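V-type ATPase 116 kDa subunit (Meiothermus ruber, PDB 3RRK) forms, as the cytoplasmic N-terminal domain of subunit I (homolog of subunit a), part of a membrane V-ATPase that probably pumps protons by a rotary mechanism. Local coordinates at residues A20-A26 with K284-A288; L49-L54 with V277-A281; A163-L168 with S204-L210; L172-L178 with V191-E197. All coordinates share one frame; numbering follows the deposited sequence.

Overall arrangement
From the N terminus, residues 20-26 pair with 284-288, far downstream; interaction 1 thus closes the outermost loop. Inside it, interaction 2 brings residues 49-54 onto the C-terminal part of helix 224-281. Interaction 3 nests within the span closed by interaction 2, joining helices 158-172 and 198-206, and interaction 4, innermost, joins the strands between those helices. None of the loops cross. Interactions 1 and 2 touch and tie the four-stranded sheet to the end of the long helix; A20 packs on M280. Interactions 3 and 4 likewise touch, L168 lying against F176 and V191. The two pairs stand on opposite sides of the chain's centre, with interactions 1 and 3 about 72 Å apart between centres.

Interaction 1. Residues A20-A26 with K284-A288; sequences AGPKRLA and KYGAA
Y285 lays its side chain against A20 and G21, where the end of strand 15-21 pairs with the start of strand 287-293, the two inner strands of a four-stranded antiparallel sheet. Its CB meets G21 O at 3.5 Å and lies close to A20 CB as well. With CG anti to the carbonyl carbon (chi1 -69°), the ring slants past the alanine methyl: CD2 comes to 3.6 Å from A20 CB, while CD1 on the other branch comes to 3.9 Å from G21 O. The far end of the ring runs on, bringing OH near D310. With an alanine at Y285 the CB contacts could stay, but A20 CB would probably lose the ring packed on it, and the reach toward D310 would go. Next to the ring, G21 N gives its hydrogen to A287 O at 2.7 Å, and A287 N returns one to G21 O at 3.2 Å. A287 turns its methyl to P22 O and the backbone of K23, with A26 CB 4.1 Å from A287 CB. K23 arches over G286, its CE 3.4 Å from G286 O. Two backbone bonds thus join the strands, and carbon contacts of A20, Y285, A287 and K23 add packing beside them.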
# COMPACT_ATOMS: atom_id res chain seq x y z
N ALA A 20 32.74 1.28 15.31
CA ALA A 20 32.29 2.52 15.91
C ALA A 20 31.05 2.27 16.78
O ALA A 20 30.33 1.29 16.57
CB ALA A 20 32.00 3.56 14.83
N GLY A 21 30.84 3.13 17.76
CA GLY A 21 29.68 3.01 18.62
C GLY A 21 29.44 4.29 19.38
O GLY A 21 30.00 5.34 19.06
N PRO A 22 28.58 4.22 20.40
CA PRO A 22 28.42 5.37 21.30
C PRO A 22 29.68 5.53 22.12
O PRO A 22 30.41 4.55 22.28
CB PRO A 22 27.24 4.95 22.19
CG PRO A 22 27.22 3.44 22.12
CD PRO A 22 27.71 3.08 20.75
N LYS A 23 29.94 6.72 22.63
CA LYS A 23 31.07 6.92 23.52
C LYS A 23 30.89 6.14 24.82
O LYS A 23 31.86 5.69 25.41
CB LYS A 23 31.31 8.40 23.82
CG LYS A 23 31.94 9.15 22.67
CD LYS A 23 32.86 10.25 23.16
CE LYS A 23 33.70 10.79 22.01
NZ LYS A 23 34.67 11.83 22.46
N ARG A 24 29.64 5.98 25.25
CA ARG A 24 29.33 5.23 26.46
C ARG A 24 30.06 3.90 26.45
O ARG A 24 30.49 3.42 27.50
CB ARG A 24 27.84 4.92 26.56
CG ARG A 24 26.90 6.08 26.32
CD ARG A 24 25.44 5.62 26.50
NE ARG A 24 25.05 4.59 25.54
CZ ARG A 24 24.61 3.38 25.87
NH1 ARG A 24 24.48 3.03 27.14
NH2 ARG A 24 24.28 2.51 24.92
N LEU A 25 30.18 3.31 25.27
CA LEU A 25 30.72 1.96 25.15
C LEU A 25 32.16 1.92 24.70
O LEU A 25 32.66 0.87 24.29
CB LEU A 25 29.87 1.11 24.20
CG LEU A 25 28.59 0.50 24.76
CD1 LEU A 25 27.54 1.57 25.07
CD2 LEU A 25 28.05 -0.52 23.79
N ALA A 26 32.85 3.05 24.78
CA ALA A 26 34.26 3.08 24.40
C ALA A 26 35.02 1.94 25.08
O ALA A 26 35.79 1.22 24.43
CB ALA A 26 34.87 4.42 24.73
N LYS A 284 29.39 9.86 12.40
CA LYS A 284 28.11 9.73 13.09
C LYS A 284 28.28 8.92 14.38
O LYS A 284 27.32 8.63 15.07
CB LYS A 284 27.05 9.12 12.16
CG LYS A 284 25.64 8.98 12.76
CD LYS A 284 24.70 8.15 11.86
CE LYS A 284 23.36 7.79 12.54
NZ LYS A 284 23.43 6.66 13.52
N TYR A 285 29.52 8.58 14.71
CA TYR A 285 29.79 7.89 15.96
C TYR A 285 30.93 8.52 16.77
O TYR A 285 31.95 8.94 16.20
CB TYR A 285 30.05 6.42 15.70
CG TYR A 285 28.81 5.71 15.26
CD1 TYR A 285 27.64 5.82 16.00
CD2 TYR A 285 28.79 4.94 14.11
CE1 TYR A 285 26.49 5.17 15.61
CE2 TYR A 285 27.64 4.29 13.71
CZ TYR A 285 26.49 4.41 14.47
OH TYR A 285 25.33 3.76 14.08
N GLY A 286 30.75 8.59 18.08
CA GLY A 286 31.72 9.20 18.97
C GLY A 286 32.92 8.32 19.26
O GLY A 286 34.07 8.78 19.28
N ALA A 287 32.66 7.04 19.49
CA ALA A 287 33.74 6.10 19.77
C ALA A 287 34.00 5.20 18.57
O ALA A 287 33.07 4.62 18.00
CB ALA A 287 33.41 5.26 21.01
N ALA A 288 35.27 5.09 18.18
CA ALA A 288 35.69 4.25 17.06
C ALA A 288 37.07 3.63 17.26
O ALA A 288 38.03 4.32 17.61
CB ALA A 288 35.67 5.06 15.78

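Interaction 2. Residues L49-L54 with V277-A281; sequences LGEYRL and VADMA
L54 and V277 meet because their first torsions turn their branches to one another: L54 holds CG anti to its carbonyl carbon (chi1 -66°), while V277 sets CG1 anti to the backbone N (chi1 177°). L54 CD2 reaches V277 CG1 at 4.0 Å, the two side chains crossing at a slant, and the other leucine branch, CD1, rests on A278 CB at 3.7 Å. L49, at the opposite end of the loop, sends CD1 alongside the helix backbone, where it comes to 3.6 Å from M280 O and also approaches M280 CG. Between the two leucines stands A281. Its methyl points into the loop and lies near two carbonyls, A281 CB being 3.3 Å from L49 O and 3.4 Å from Y52 O; Y52 CB comes to 4.2 Å from A281 CB. These are van der Waals contacts, and the two segments share no hydrogen bond. The loop, part of the N-terminal proximal lobe, follows strand 41-44 and continues a 3-10 segment through E51; Y52 N bonds to L49 O at 2.7 Å, and the residues lie along the C-terminal part of helix 224-281. Y52 O lies against V277 CG1 too, so this one carbonyl is shared by two helix residues a turn apart. From the turn, the Y52 ring leads away from the helix to K16 and I18 of strand 15-21. M280 reaches the same strand, touching I18 and A20, and V277 extends the packing to I312 of strand 310-313.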
# COMPACT_ATOMS: atom_id res chain seq x y z
N LEU A 49 37.98 9.00 9.62
CA LEU A 49 37.07 8.02 9.03
C LEU A 49 36.57 8.49 7.67
O LEU A 49 36.05 7.70 6.89
CB LEU A 49 35.90 7.77 9.97
CG LEU A 49 36.38 7.28 11.34
CD1 LEU A 49 35.27 7.28 12.39
CD2 LEU A 49 37.02 5.90 11.20
N GLY A 50 36.73 9.78 7.41
CA GLY A 50 36.35 10.36 6.13
C GLY A 50 36.79 9.53 4.94
O GLY A 50 36.06 9.37 3.97
N GLU A 51 38.01 8.99 5.02
CA GLU A 51 38.56 8.13 3.98
C GLU A 51 37.68 6.92 3.64
O GLU A 51 37.73 6.41 2.53
CB GLU A 51 39.95 7.66 4.40
CG GLU A 51 40.37 6.33 3.81
CD GLU A 51 41.46 5.67 4.62
OE1 GLU A 51 41.66 6.06 5.79
OE2 GLU A 51 42.13 4.76 4.08
N TYR A 52 36.87 6.46 4.60
CA TYR A 52 36.01 5.31 4.37
C TYR A 52 34.65 5.71 3.77
O TYR A 52 33.66 4.99 3.89
CB TYR A 52 35.85 4.50 5.66
CG TYR A 52 37.18 3.98 6.16
CD1 TYR A 52 37.74 2.83 5.62
CD2 TYR A 52 37.88 4.65 7.17
CE1 TYR A 52 38.96 2.35 6.07
CE2 TYR A 52 39.10 4.17 7.62
CZ TYR A 52 39.64 3.03 7.06
OH TYR A 52 40.85 2.55 7.50
N ARG A 53 34.64 6.87 3.11
CA ARG A 53 33.48 7.44 2.44
C ARG A 53 33.16 6.61 1.19
O ARG A 53 34.05 6.33 0.39
CB ARG A 53 33.85 8.86 2.03
CG ARG A 53 32.80 9.66 1.29
CD ARG A 53 33.46 10.91 0.71
NE ARG A 53 32.51 11.98 0.41
CZ ARG A 53 31.86 12.11 -0.74
NH1 ARG A 53 32.02 11.22 -1.70
NH2 ARG A 53 31.03 13.13 -0.91
N LEU A 54 31.90 6.23 1.03
CA LEU A 54 31.47 5.41 -0.11
C LEU A 54 31.76 6.09 -1.44
O LEU A 54 31.51 7.29 -1.59
CB LEU A 54 29.97 5.14 -0.03
CG LEU A 54 29.42 4.30 1.11
CD1 LEU A 54 27.92 4.23 1.02
CD2 LEU A 54 30.01 2.90 1.07
N VAL A 277 29.05 1.65 7.05
CA VAL A 277 30.25 2.26 6.51
C VAL A 277 30.08 3.76 6.26
O VAL A 277 30.95 4.55 6.61
CB VAL A 277 30.65 1.58 5.19
CG1 VAL A 277 31.86 2.26 4.59
CG2 VAL A 277 30.90 0.10 5.44
N ALA A 278 28.95 4.14 5.66
CA ALA A 278 28.72 5.54 5.32
C ALA A 278 28.55 6.42 6.55
O ALA A 278 29.09 7.53 6.61
CB ALA A 278 27.51 5.68 4.39
N ASP A 279 27.79 5.92 7.52
CA ASP A 279 27.54 6.65 8.76
C ASP A 279 28.83 6.79 9.57
O ASP A 279 29.17 7.86 10.05
CB ASP A 279 26.49 5.94 9.60
CG ASP A 279 25.15 5.85 8.90
OD1 ASP A 279 24.95 6.53 7.87
OD2 ASP A 279 24.29 5.08 9.40
N MET A 280 29.54 5.68 9.71
CA MET A 280 30.85 5.69 10.33
C MET A 280 31.73 6.77 9.71
O MET A 280 32.24 7.62 10.42
CB MET A 280 31.49 4.32 10.16
CG MET A 280 32.89 4.22 10.70
SD MET A 280 33.48 2.55 10.44
CE MET A 280 32.27 1.65 11.38
N ALA A 281 31.91 6.72 8.40
CA ALA A 281 32.73 7.71 7.69
C ALA A 281 32.20 9.13 7.85
O ALA A 281 32.94 10.10 7.66
CB ALA A 281 32.85 7.35 6.21

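Interaction 3. Residues A163-L168 with S204-L210; sequences AVRKAL and SLSRLGL
V164 meets three leucines of the other segment, and its two branches divide the work. CG1, anti to the backbone N (chi1 170°), faces L205 CD2 at 4.1 Å, while CG2 comes to 3.4 Å from L210 CD1 and 3.9 Å from L208 CD1. V164, L168, S204 and L205 are buried and form the packed part of the contact; there L168 CD2 approaches S204 CB at 4.1 Å, a soft contact of carbon with carbon, and the serine hydroxyl is bonded to A200 O, one turn back in its own helix. A163, A167, L208 and L210, by contrast, are only partly buried, and this flank lies nearer solvent. On it L208 CD1 packs against V164 CA at 3.7 Å, and also against A163 O and the methyl of A167. Everything across the contact is apolar or van der Waals in kind, and the backbone polar atoms are bonded within each helix and its end. A Schellman motif ends helix 198-206, with G209 at positive phi as its C-prime residue: G209 N bonds to S206 O, and L210 N to L205 O at 3.0 Å. L205 O accepts L208 N as well, from the opposite face of its plane. That turn carries L208 and L210 back toward helix 158-172. The two helices lie together against the sheet, V164 and L168 resting on L178 of strand 177-182, and V164, L205 and L210 on F153 of strand 148-155.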
# COMPACT_ATOMS: atom_id res chain seq x y z
N ALA A 163 -42.88 14.81 4.19
CA ALA A 163 -42.38 16.16 4.42
C ALA A 163 -41.76 16.71 3.14
O ALA A 163 -41.90 17.91 2.84
CB ALA A 163 -41.37 16.16 5.58
N VAL A 164 -41.08 15.83 2.41
CA VAL A 164 -40.46 16.16 1.13
C VAL A 164 -41.52 16.45 0.07
O VAL A 164 -41.45 17.46 -0.65
CB VAL A 164 -39.61 14.98 0.62
CG1 VAL A 164 -39.17 15.22 -0.81
CG2 VAL A 164 -38.43 14.75 1.51
N ARG A 165 -42.47 15.53 -0.04
CA ARG A 165 -43.59 15.71 -0.95
C ARG A 165 -44.25 17.05 -0.65
O ARG A 165 -44.64 17.78 -1.57
CB ARG A 165 -44.58 14.56 -0.80
CG ARG A 165 -45.84 14.71 -1.63
CD ARG A 165 -46.66 13.42 -1.68
NE ARG A 165 -46.28 12.56 -2.79
CZ ARG A 165 -45.80 11.32 -2.67
NH1 ARG A 165 -45.64 10.77 -1.47
NH2 ARG A 165 -45.49 10.63 -3.75
N LYS A 166 -44.35 17.39 0.63
CA LYS A 166 -44.94 18.66 1.04
C LYS A 166 -44.10 19.83 0.58
O LYS A 166 -44.61 20.75 -0.04
CB LYS A 166 -45.15 18.72 2.55
CG LYS A 166 -45.53 20.12 3.04
CD LYS A 166 -45.97 20.13 4.50
CE LYS A 166 -46.20 21.55 5.00
NZ LYS A 166 -44.93 22.34 5.07
N ALA A 167 -42.81 19.80 0.91
CA ALA A 167 -41.89 20.83 0.42
C ALA A 167 -41.96 20.98 -1.10
O ALA A 167 -42.16 22.07 -1.61
CB ALA A 167 -40.47 20.51 0.85
N LEU A 168 -41.80 19.87 -1.82
CA LEU A 168 -41.81 19.91 -3.28
C LEU A 168 -43.07 20.58 -3.80
O LEU A 168 -42.99 21.46 -4.66
CB LEU A 168 -41.71 18.50 -3.87
CG LEU A 168 -40.33 17.86 -3.84
CD1 LEU A 168 -40.42 16.43 -4.32
CD2 LEU A 168 -39.35 18.64 -4.70
N SER A 204 -35.17 22.07 -2.16
CA SER A 204 -36.14 21.50 -1.24
C SER A 204 -35.52 20.40 -0.41
O SER A 204 -35.75 20.33 0.79
CB SER A 204 -37.35 20.98 -1.99
OG SER A 204 -37.94 22.04 -2.72
N LEU A 205 -34.74 19.52 -1.04
CA LEU A 205 -34.07 18.46 -0.30
C LEU A 205 -33.10 19.07 0.67
O LEU A 205 -32.99 18.66 1.83
CB LEU A 205 -33.33 17.51 -1.22
CG LEU A 205 -34.05 16.86 -2.41
CD1 LEU A 205 -33.19 15.73 -2.98
CD2 LEU A 205 -35.41 16.35 -2.01
N SER A 206 -32.37 20.07 0.19
CA SER A 206 -31.36 20.73 1.00
C SER A 206 -31.95 21.29 2.30
O SER A 206 -31.32 21.23 3.35
CB SER A 206 -30.67 21.83 0.21
OG SER A 206 -29.63 22.42 0.97
N ARG A 207 -33.16 21.84 2.23
CA ARG A 207 -33.77 22.43 3.41
C ARG A 207 -34.35 21.36 4.34
O ARG A 207 -34.83 21.67 5.42
CB ARG A 207 -34.81 23.50 3.03
CG ARG A 207 -34.25 24.54 2.07
CD ARG A 207 -34.88 25.93 2.20
NE ARG A 207 -34.56 26.78 1.04
CZ ARG A 207 -33.37 27.34 0.80
NH1 ARG A 207 -32.35 27.15 1.63
NH2 ARG A 207 -33.21 28.09 -0.28
N LEU A 208 -34.29 20.10 3.93
CA LEU A 208 -34.71 19.00 4.80
C LEU A 208 -33.53 18.12 5.24
O LEU A 208 -33.71 17.08 5.87
CB LEU A 208 -35.79 18.15 4.11
CG LEU A 208 -37.04 18.99 3.88
CD1 LEU A 208 -38.17 18.19 3.28
CD2 LEU A 208 -37.45 19.65 5.19
N GLY A 209 -32.32 18.56 4.90
CA GLY A 209 -31.12 17.83 5.24
C GLY A 209 -30.91 16.57 4.42
O GLY A 209 -30.23 15.64 4.86
N LEU A 210 -31.49 16.53 3.23
CA LEU A 210 -31.33 15.39 2.34
C LEU A 210 -30.46 15.79 1.16
O LEU A 210 -30.31 16.98 0.85
CB LEU A 210 -32.70 14.95 1.84
CG LEU A 210 -33.74 14.61 2.90
CD1 LEU A 210 -35.13 14.50 2.26
CD2 LEU A 210 -33.36 13.32 3.57

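Interaction 4. Residues L172-L178 with V191-E197; sequences LADRFVL and VVVKRSE
R175 and E197 cross at about a right angle, and their flat groups stand 89° apart. E197 OE2 sits over one face of the guanidinium, toward its rim, 3.2 Å from R175 NH1, so this salt bridge rests on charge alone, with no N-H aimed at the oxygen. The guanidinium is held from beside it: R175 NE bonds to L172 O at 3.1 Å, nearly in the guanidinium plane, and R175 N reaches the same oxygen from the opposite face of that carbonyl's plane. L172 and E197 slide past each other in opposite directions, L172 CD2 beside E197 OE1, while L172 CD1 meets V193 CG1 at 3.6 Å, again crossing nearly square. Were E197 an alanine, R175 would probably lose this carboxylate's charge, and L172 CD2 the OE1 end beside it. Beyond, the strands pair directly: V177 N bonds V192 O at 3.0 Å, and V192 N bonds back to V177 O. V177 and V192 share one sheet face; L178 CD1 and V191 CG2 meet at 3.7 Å on the other, beneath helix 158-172. This is the open end of an antiparallel beta hairpin, strands 177-182 and 187-194, flanked by helices in an alpha-beta domain.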
# COMPACT_ATOMS: atom_id res chain seq x y z
N LEU A 172 -43.24 23.61 -6.23
CA LEU A 172 -43.46 23.29 -7.63
C LEU A 172 -44.91 22.93 -7.96
O LEU A 172 -45.22 22.58 -9.10
CB LEU A 172 -42.55 22.13 -8.03
CG LEU A 172 -41.05 22.42 -8.00
CD1 LEU A 172 -40.25 21.13 -8.02
CD2 LEU A 172 -40.67 23.35 -9.15
N ALA A 173 -45.79 23.02 -6.98
CA ALA A 173 -47.18 22.62 -7.15
C ALA A 173 -47.30 21.17 -7.59
O ALA A 173 -46.97 20.25 -6.84
CB ALA A 173 -47.89 23.54 -8.15
N ASP A 174 -47.76 20.98 -8.82
CA ASP A 174 -47.99 19.66 -9.38
C ASP A 174 -46.99 19.32 -10.47
O ASP A 174 -47.19 18.36 -11.22
CB ASP A 174 -49.42 19.57 -9.94
CG ASP A 174 -49.86 20.84 -10.67
OD1 ASP A 174 -48.98 21.63 -11.12
OD2 ASP A 174 -51.08 21.06 -10.81
N ARG A 175 -45.92 20.10 -10.57
CA ARG A 175 -44.89 19.88 -11.59
C ARG A 175 -43.72 19.05 -11.05
O ARG A 175 -42.55 19.48 -11.12
CB ARG A 175 -44.36 21.21 -12.13
CG ARG A 175 -45.38 22.12 -12.74
CD ARG A 175 -44.81 23.51 -12.94
NE ARG A 175 -44.42 24.10 -11.66
CZ ARG A 175 -43.95 25.34 -11.52
NH1 ARG A 175 -43.82 26.12 -12.58
NH2 ARG A 175 -43.62 25.79 -10.32
N PHE A 176 -44.03 17.88 -10.52
CA PHE A 176 -43.01 16.92 -10.09
C PHE A 176 -43.65 15.56 -9.85
O PHE A 176 -44.86 15.44 -9.67
CB PHE A 176 -42.30 17.37 -8.81
CG PHE A 176 -43.15 17.26 -7.57
CD1 PHE A 176 -43.10 16.11 -6.79
CD2 PHE A 176 -43.99 18.30 -7.18
CE1 PHE A 176 -43.88 16.00 -5.63
CE2 PHE A 176 -44.77 18.20 -6.03
CZ PHE A 176 -44.71 17.05 -5.25
N VAL A 177 -42.80 14.53 -9.84
CA VAL A 177 -43.23 13.18 -9.52
C VAL A 177 -42.32 12.62 -8.43
O VAL A 177 -41.11 12.49 -8.61
CB VAL A 177 -43.18 12.26 -10.75
CG1 VAL A 177 -43.38 10.82 -10.34
CG2 VAL A 177 -44.23 12.69 -11.77
N LEU A 178 -42.90 12.29 -7.29
CA LEU A 178 -42.12 11.71 -6.21
C LEU A 178 -42.54 10.27 -5.96
O LEU A 178 -43.64 10.01 -5.49
CB LEU A 178 -42.25 12.55 -4.95
CG LEU A 178 -41.42 12.07 -3.75
CD1 LEU A 178 -39.93 11.87 -4.12
CD2 LEU A 178 -41.59 13.03 -2.58
N VAL A 191 -37.07 11.97 -7.50
CA VAL A 191 -37.91 13.09 -7.91
C VAL A 191 -37.66 13.38 -9.37
O VAL A 191 -36.54 13.24 -9.85
CB VAL A 191 -37.59 14.38 -7.15
CG1 VAL A 191 -38.73 15.40 -7.37
CG2 VAL A 191 -37.41 14.09 -5.70
N VAL A 192 -38.73 13.78 -10.05
CA VAL A 192 -38.69 14.12 -11.46
C VAL A 192 -39.34 15.48 -11.69
O VAL A 192 -40.43 15.76 -11.19
CB VAL A 192 -39.43 13.07 -12.29
CG1 VAL A 192 -39.35 13.42 -13.78
CG2 VAL A 192 -38.84 11.69 -12.00
N VAL A 193 -38.65 16.32 -12.44
CA VAL A 193 -39.04 17.72 -12.57
C VAL A 193 -38.66 18.21 -13.96
O VAL A 193 -37.90 17.56 -14.67
CB VAL A 193 -38.31 18.59 -11.50
CG1 VAL A 193 -38.97 18.47 -10.14
CG2 VAL A 193 -36.84 18.19 -11.40
N LYS A 194 -39.20 19.35 -14.36
CA LYS A 194 -38.69 20.01 -15.55
C LYS A 194 -37.19 20.21 -15.35
O LYS A 194 -36.75 20.57 -14.26
CB LYS A 194 -39.40 21.34 -15.78
CG LYS A 194 -40.90 21.21 -16.12
CD LYS A 194 -41.66 22.55 -16.05
CE LYS A 194 -41.25 23.52 -17.15
NZ LYS A 194 -42.23 24.63 -17.30
N ARG A 195 -36.40 19.93 -16.39
CA ARG A 195 -34.96 20.15 -16.34
C ARG A 195 -34.62 21.53 -15.75
O ARG A 195 -33.73 21.66 -14.91
CB ARG A 195 -34.34 20.03 -17.73
CG ARG A 195 -32.86 20.36 -17.77
CD ARG A 195 -32.01 19.25 -17.15
NE ARG A 195 -31.93 18.07 -18.00
CZ ARG A 195 -31.28 16.95 -17.67
NH1 ARG A 195 -30.64 16.88 -16.50
NH2 ARG A 195 -31.26 15.92 -18.50
N SER A 196 -35.35 22.54 -16.20
CA SER A 196 -35.13 23.91 -15.76
C SER A 196 -35.45 24.16 -14.28
O SER A 196 -35.22 25.25 -13.78
CB SER A 196 -35.92 24.89 -16.65
OG SER A 196 -37.32 24.80 -16.40
N GLU A 197 -35.99 23.17 -13.58
CA GLU A 197 -36.35 23.36 -12.18
C GLU A 197 -35.62 22.39 -11.27
O GLU A 197 -36.03 22.16 -10.13
CB GLU A 197 -37.85 23.19 -11.99
CG GLU A 197 -38.67 24.15 -12.83
CD GLU A 197 -40.15 24.02 -12.56
OE1 GLU A 197 -40.62 22.88 -12.33
OE2 GLU A 197 -40.84 25.07 -12.57